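Local coordinates for endo-1,4-beta-mannanase (PDB 5Y6T), which probably hydrolyses internal beta-1,4-mannosidic linkages in mannans, as an earthworm glycoside hydrolase of family GH5, at residues 272-284 against 306-320. Residues are numbered along the deposited sequence; the frame is centred on the assembly and turned at random. Where two conformers were deposited one is given.
Sequences GAYTSSSPLLVPN and RSITDQFDWAYTQGY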
loop_
_atom_site.group_PDB
_atom_site.type_symbol
_atom_site.label_atom_id
_atom_site.label_comp_id
_atom_site.label_asym_id
_atom_site.label_seq_id
_atom_site.Cartn_x
_atom_site.Cartn_y
_atom_site.Cartn_z
ATOM N N GLY A 272 0.867 -4.787 -24.070
ATOM C CA GLY A 272 -0.501 -5.242 -24.266
ATOM C C GLY A 272 -0.931 -6.608 -23.776
ATOM O O GLY A 272 -2.052 -7.051 -24.070
ATOM N N ALA A 273 -0.081 -7.252 -22.965
ATOM C CA ALA A 273 -0.398 -8.511 -22.346
ATOM C C ALA A 273 -0.014 -8.560 -20.863
ATOM O O ALA A 273 1.049 -8.098 -20.483
ATOM C CB ALA A 273 0.357 -9.657 -23.060
ATOM N N TYR A 274 -0.908 -9.100 -20.062
ATOM C CA TYR A 274 -0.552 -9.424 -18.690
ATOM C C TYR A 274 0.341 -10.653 -18.702
ATOM O O TYR A 274 0.281 -11.498 -19.633
ATOM C CB TYR A 274 -1.815 -9.723 -17.903
ATOM C CG TYR A 274 -2.624 -8.515 -17.534
ATOM C CD1 TYR A 274 -2.189 -7.610 -16.540
ATOM C CD2 TYR A 274 -3.891 -8.296 -18.095
ATOM C CE1 TYR A 274 -2.991 -6.532 -16.165
ATOM C CE2 TYR A 274 -4.664 -7.180 -17.762
ATOM C CZ TYR A 274 -4.237 -6.332 -16.796
ATOM O OH TYR A 274 -5.026 -5.294 -16.373
ATOM N N THR A 275 1.188 -10.789 -17.668
ATOM C CA THR A 275 1.763 -12.099 -17.342
ATOM C C THR A 275 0.692 -13.151 -17.121
ATOM O O THR A 275 -0.433 -12.867 -16.638
ATOM C CB THR A 275 2.595 -11.996 -16.050
ATOM O OG1 THR A 275 1.827 -11.318 -15.049
ATOM C CG2 THR A 275 3.889 -11.234 -16.298
ATOM N N SER A 276 1.040 -14.399 -17.424
ATOM C CA SER A 276 0.067 -15.489 -17.272
ATOM C C SER A 276 -0.266 -15.749 -15.782
ATOM O O SER A 276 -1.305 -16.342 -15.489
ATOM C CB SER A 276 0.568 -16.743 -18.003
ATOM O OG SER A 276 1.811 -17.143 -17.421
ATOM N N SER A 277 0.582 -15.251 -14.863
ATOM C CA SER A 277 0.402 -15.393 -13.439
ATOM C C SER A 277 -0.113 -14.064 -12.761
ATOM O O SER A 277 -0.130 -13.977 -11.529
ATOM C CB SER A 277 1.718 -15.840 -12.789
ATOM O OG SER A 277 2.760 -14.933 -13.131
ATOM N N SER A 278 -0.549 -13.110 -13.590
ATOM C CA SER A 278 -1.172 -11.874 -13.117
ATOM C C SER A 278 -2.345 -12.188 -12.215
ATOM O O SER A 278 -3.169 -13.085 -12.570
ATOM C CB SER A 278 -1.703 -11.052 -14.288
ATOM O OG SER A 278 -2.462 -9.951 -13.788
ATOM N N PRO A 279 -2.506 -11.402 -11.120
ATOM C CA PRO A 279 -3.668 -11.634 -10.291
ATOM C C PRO A 279 -4.985 -11.317 -10.938
ATOM O O PRO A 279 -6.041 -11.772 -10.417
ATOM C CB PRO A 279 -3.414 -10.790 -9.050
ATOM C CG PRO A 279 -2.522 -9.657 -9.520
ATOM C CD PRO A 279 -1.641 -10.334 -10.550
ATOM N N LEU A 280 -4.974 -10.575 -12.039
ATOM C CA LEU A 280 -6.215 -10.445 -12.806
ATOM C C LEU A 280 -6.511 -11.612 -13.765
ATOM O O LEU A 280 -7.627 -11.698 -14.294
ATOM C CB LEU A 280 -6.200 -9.143 -13.564
ATOM C CG LEU A 280 -6.416 -7.875 -12.746
ATOM C CD1 LEU A 280 -6.177 -6.652 -13.597
ATOM C CD2 LEU A 280 -7.831 -7.814 -12.154
ATOM N N LEU A 281 -5.601 -12.585 -13.829
ATOM C CA LEU A 281 -5.757 -13.781 -14.685
ATOM C C LEU A 281 -5.854 -15.085 -13.969
ATOM O O LEU A 281 -6.275 -16.109 -14.558
ATOM C CB LEU A 281 -4.616 -13.848 -15.702
ATOM C CG LEU A 281 -4.790 -13.001 -16.983
ATOM C CD1 LEU A 281 -4.851 -11.528 -16.714
ATOM C CD2 LEU A 281 -3.681 -13.348 -17.974
ATOM N N VAL A 282 -5.390 -15.133 -12.703
ATOM C CA VAL A 282 -5.422 -16.349 -11.906
ATOM C C VAL A 282 -6.191 -16.061 -10.636
ATOM O O VAL A 282 -6.197 -14.904 -10.148
ATOM C CB VAL A 282 -4.030 -16.882 -11.575
ATOM C CG1 VAL A 282 -3.207 -17.115 -12.847
ATOM C CG2 VAL A 282 -3.296 -15.977 -10.610
ATOM N N PRO A 283 -6.851 -17.070 -10.086
ATOM C CA PRO A 283 -7.485 -16.933 -8.769
ATOM C C PRO A 283 -6.466 -16.880 -7.654
ATOM O O PRO A 283 -5.391 -17.464 -7.759
ATOM C CB PRO A 283 -8.384 -18.135 -8.674
ATOM C CG PRO A 283 -7.750 -19.147 -9.554
ATOM C CD PRO A 283 -7.001 -18.437 -10.637
ATOM N N ASN A 284 -6.751 -16.094 -6.631
ATOM C CA ASN A 284 -5.802 -15.824 -5.547
ATOM C C ASN A 284 -5.345 -17.173 -4.874
ATOM O O ASN A 284 -4.238 -17.286 -4.383
ATOM C CB ASN A 284 -6.423 -14.932 -4.525
ATOM C CG ASN A 284 -5.475 -14.616 -3.413
ATOM O OD1 ASN A 284 -4.327 -14.281 -3.658
ATOM N ND2 ASN A 284 -5.897 -14.811 -2.227
ATOM N N ARG A 306 -9.237 -5.615 -21.431
ATOM C CA ARG A 306 -10.354 -5.962 -20.634
ATOM C C ARG A 306 -10.856 -4.669 -19.954
ATOM O O ARG A 306 -10.137 -3.715 -19.789
ATOM C CB ARG A 306 -10.029 -7.022 -19.585
ATOM C CG ARG A 306 -8.990 -6.607 -18.564
ATOM C CD ARG A 306 -8.501 -7.809 -17.745
ATOM N NE ARG A 306 -7.829 -8.757 -18.626
ATOM C CZ ARG A 306 -7.865 -10.075 -18.530
ATOM N NH1 ARG A 306 -8.467 -10.677 -17.524
ATOM N NH2 ARG A 306 -7.213 -10.796 -19.430
ATOM N N SER A 307 -12.121 -4.652 -19.564
ATOM C CA SER A 307 -12.702 -3.437 -19.048
ATOM C C SER A 307 -12.408 -3.326 -17.554
ATOM O O SER A 307 -12.157 -4.351 -16.876
ATOM C CB SER A 307 -14.195 -3.405 -19.208
ATOM O OG SER A 307 -14.776 -4.350 -18.377
ATOM N N ILE A 308 -12.519 -2.096 -17.067
ATOM C CA ILE A 308 -12.422 -1.825 -15.622
ATOM C C ILE A 308 -13.406 -2.694 -14.813
ATOM O O ILE A 308 -13.106 -3.186 -13.704
ATOM C CB ILE A 308 -12.662 -0.330 -15.319
ATOM C CG1 ILE A 308 -12.199 -0.023 -13.870
ATOM C CG2 ILE A 308 -14.132 0.105 -15.565
ATOM C CD1 ILE A 308 -10.706 0.131 -13.754
ATOM N N THR A 309 -14.610 -2.917 -15.338
ATOM C CA THR A 309 -15.589 -3.737 -14.627
ATOM C C THR A 309 -15.129 -5.185 -14.562
ATOM O O THR A 309 -15.349 -5.862 -13.562
ATOM C CB THR A 309 -16.966 -3.559 -15.306
ATOM O OG1 THR A 309 -17.403 -2.201 -15.063
ATOM C CG2 THR A 309 -17.962 -4.519 -14.779
ATOM N N ASP A 310 -14.569 -5.692 -15.674
ATOM C CA ASP A 310 -14.004 -7.034 -15.686
ATOM C C ASP A 310 -12.936 -7.217 -14.567
ATOM O O ASP A 310 -12.872 -8.286 -13.934
ATOM C CB ASP A 310 -13.306 -7.341 -17.010
ATOM C CG ASP A 310 -14.259 -7.549 -18.179
ATOM O OD1 ASP A 310 -15.471 -7.884 -17.974
ATOM O OD2 ASP A 310 -13.741 -7.281 -19.295
ATOM N N GLN A 311 -12.130 -6.191 -14.363
ATOM C CA GLN A 311 -11.049 -6.272 -13.438
ATOM C C GLN A 311 -11.575 -6.280 -12.002
ATOM O O GLN A 311 -11.218 -7.159 -11.209
ATOM C CB GLN A 311 -10.105 -5.119 -13.702
ATOM C CG GLN A 311 -9.394 -5.134 -15.044
ATOM C CD GLN A 311 -8.653 -3.878 -15.384
ATOM O OE1 GLN A 311 -9.142 -2.755 -15.140
ATOM N NE2 GLN A 311 -7.438 -4.017 -15.939
ATOM N N PHE A 312 -12.439 -5.334 -11.640
ATOM C CA PHE A 312 -13.057 -5.354 -10.285
ATOM C C PHE A 312 -13.844 -6.625 -10.061
ATOM O O PHE A 312 -13.773 -7.231 -8.940
ATOM C CB PHE A 312 -13.966 -4.186 -10.040
ATOM C CG PHE A 312 -13.227 -2.919 -9.659
ATOM C CD1 PHE A 312 -12.755 -2.053 -10.624
ATOM C CD2 PHE A 312 -13.100 -2.579 -8.315
ATOM C CE1 PHE A 312 -12.091 -0.875 -10.279
ATOM C CE2 PHE A 312 -12.407 -1.422 -7.936
ATOM C CZ PHE A 312 -11.953 -0.522 -8.909
ATOM N N ASP A 313 -14.534 -7.098 -11.093
ATOM C CA ASP A 313 -15.298 -8.325 -10.955
ATOM C C ASP A 313 -14.387 -9.529 -10.618
ATOM O O ASP A 313 -14.734 -10.370 -9.822
ATOM C CB ASP A 313 -16.180 -8.625 -12.207
ATOM C CG ASP A 313 -17.217 -9.703 -11.913
ATOM O OD1 ASP A 313 -18.220 -9.366 -11.216
ATOM O OD2 ASP A 313 -16.968 -10.892 -12.245
ATOM N N TRP A 314 -13.276 -9.636 -11.302
ATOM C CA TRP A 314 -12.346 -10.728 -11.134
ATOM C C TRP A 314 -11.847 -10.699 -9.695
ATOM O O TRP A 314 -11.803 -11.694 -9.037
ATOM C CB TRP A 314 -11.192 -10.591 -12.107
ATOM C CG TRP A 314 -10.211 -11.714 -11.982
ATOM C CD1 TRP A 314 -9.089 -11.765 -11.229
ATOM C CD2 TRP A 314 -10.335 -13.002 -12.609
ATOM N NE1 TRP A 314 -8.512 -13.018 -11.303
ATOM C CE2 TRP A 314 -9.254 -13.779 -12.182
ATOM C CE3 TRP A 314 -11.289 -13.566 -13.509
ATOM C CZ2 TRP A 314 -9.036 -15.126 -12.645
ATOM C CZ3 TRP A 314 -11.091 -14.889 -13.955
ATOM C CH2 TRP A 314 -9.983 -15.671 -13.475
ATOM N N ALA A 315 -11.453 -9.512 -9.206
ATOM C CA ALA A 315 -10.893 -9.414 -7.860
ATOM C C ALA A 315 -11.901 -9.934 -6.820
ATOM O O ALA A 315 -11.570 -10.672 -5.906
ATOM C CB ALA A 315 -10.554 -7.991 -7.558
ATOM N N TYR A 316 -13.148 -9.526 -7.006
ATOM C CA TYR A 316 -14.245 -9.822 -6.078
ATOM C C TYR A 316 -14.594 -11.301 -6.057
ATOM O O TYR A 316 -14.907 -11.868 -5.001
ATOM C CB TYR A 316 -15.483 -8.946 -6.354
ATOM C CG TYR A 316 -16.529 -9.128 -5.293
ATOM C CD1 TYR A 316 -16.431 -8.431 -4.066
ATOM C CD2 TYR A 316 -17.581 -9.955 -5.493
ATOM C CE1 TYR A 316 -17.359 -8.613 -3.050
ATOM C CE2 TYR A 316 -18.545 -10.124 -4.509
ATOM C CZ TYR A 316 -18.418 -9.470 -3.271
ATOM O OH TYR A 316 -19.328 -9.625 -2.255
ATOM N N THR A 317 -14.545 -11.923 -7.225
ATOM C CA THR A 317 -15.073 -13.266 -7.363
ATOM C C THR A 317 -14.017 -14.381 -7.326
ATOM O O THR A 317 -14.373 -15.529 -7.215
ATOM C CB THR A 317 -15.841 -13.390 -8.686
ATOM O OG1 THR A 317 -14.983 -13.122 -9.797
ATOM C CG2 THR A 317 -17.045 -12.444 -8.695
ATOM N N GLN A 318 -12.753 -14.024 -7.442
ATOM C CA GLN A 318 -11.678 -15.036 -7.570
ATOM C C GLN A 318 -10.707 -14.966 -6.389
ATOM O O GLN A 318 -9.513 -15.364 -6.541
ATOM C CB GLN A 318 -10.960 -14.789 -8.900
ATOM C CG GLN A 318 -11.894 -15.036 -10.098
ATOM C CD GLN A 318 -12.347 -16.484 -10.170
ATOM O OE1 GLN A 318 -11.644 -17.358 -9.746
ATOM N NE2 GLN A 318 -13.540 -16.730 -10.744
ATOM N N GLY A 319 -11.188 -14.530 -5.230
ATOM C CA GLY A 319 -10.437 -14.840 -3.968
ATOM C C GLY A 319 -9.607 -13.715 -3.358
ATOM O O GLY A 319 -8.928 -13.906 -2.339
ATOM N N TYR A 320 -9.705 -12.517 -3.933
ATOM C CA TYR A 320 -8.939 -11.352 -3.426
ATOM C C TYR A 320 -9.734 -10.590 -2.371
ATOM O O TYR A 320 -10.955 -10.686 -2.286
ATOM C CB TYR A 320 -8.488 -10.453 -4.578
ATOM C CG TYR A 320 -7.628 -11.178 -5.577
ATOM C CD1 TYR A 320 -8.190 -11.935 -6.607
ATOM C CD2 TYR A 320 -6.263 -11.274 -5.413
ATOM C CE1 TYR A 320 -7.422 -12.682 -7.488
ATOM C CE2 TYR A 320 -5.497 -11.996 -6.263
ATOM C CZ TYR A 320 -6.053 -12.713 -7.306
ATOM O OH TYR A 320 -5.245 -13.446 -8.109
HETATM O O HOH W 1 -9.533 -9.738 -15.022
HETATM O O HOH W 2 -9.223 -13.154 -16.089
#
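On the outside of the GH5 barrel, the loop that follows strand 262-266 packs against helix 308-317, and Trp314 from the helix and Tyr320 from just beyond it both donate to Val282 O of the loop. That oxygen accepts from Trp314 NE1 at 3.2 Å and from Tyr320 OH at 2.7 Å, the two donors arriving from opposite faces of the carbonyl plane. The indole stands with CG anti to the backbone N (chi1 -179°), which swings it off the helix so that NE1 aims at the loop, with Val282 O close to the ring plane. Over one indole face, near the rim, lies Leu280 O; Gln318 CG sits centrally over the other. Trp314 CZ2 lies 3.4 Å from Leu281 C. A phenylalanine in place of Trp314 would probably leave Val282 O with Tyr320 OH alone and open a gap beside the Leu281 backbone. Two waters bridge Leu280 O to Arg306 NH1, while Leu281 CD1 rests on a face of the guanidinium, whose NE forms a salt bridge with Asp304. Past the C-terminal end of the helix, Asn284 N donates to Gln318 O at 2.9 Å, nearly straight (164°), and Asn284 CB makes a CH-pi contact 3.6 Å from the centroid of the Tyr320 ring. At the far end Gln311 NE2, bonded to Ser299 O, gives a weak bond to Tyr274 OH. In this (beta/alpha)8 barrel the irregular connection between strands 262-266 and 293-297 thus packs on the helix joining strand 293-297 to strand 322-325.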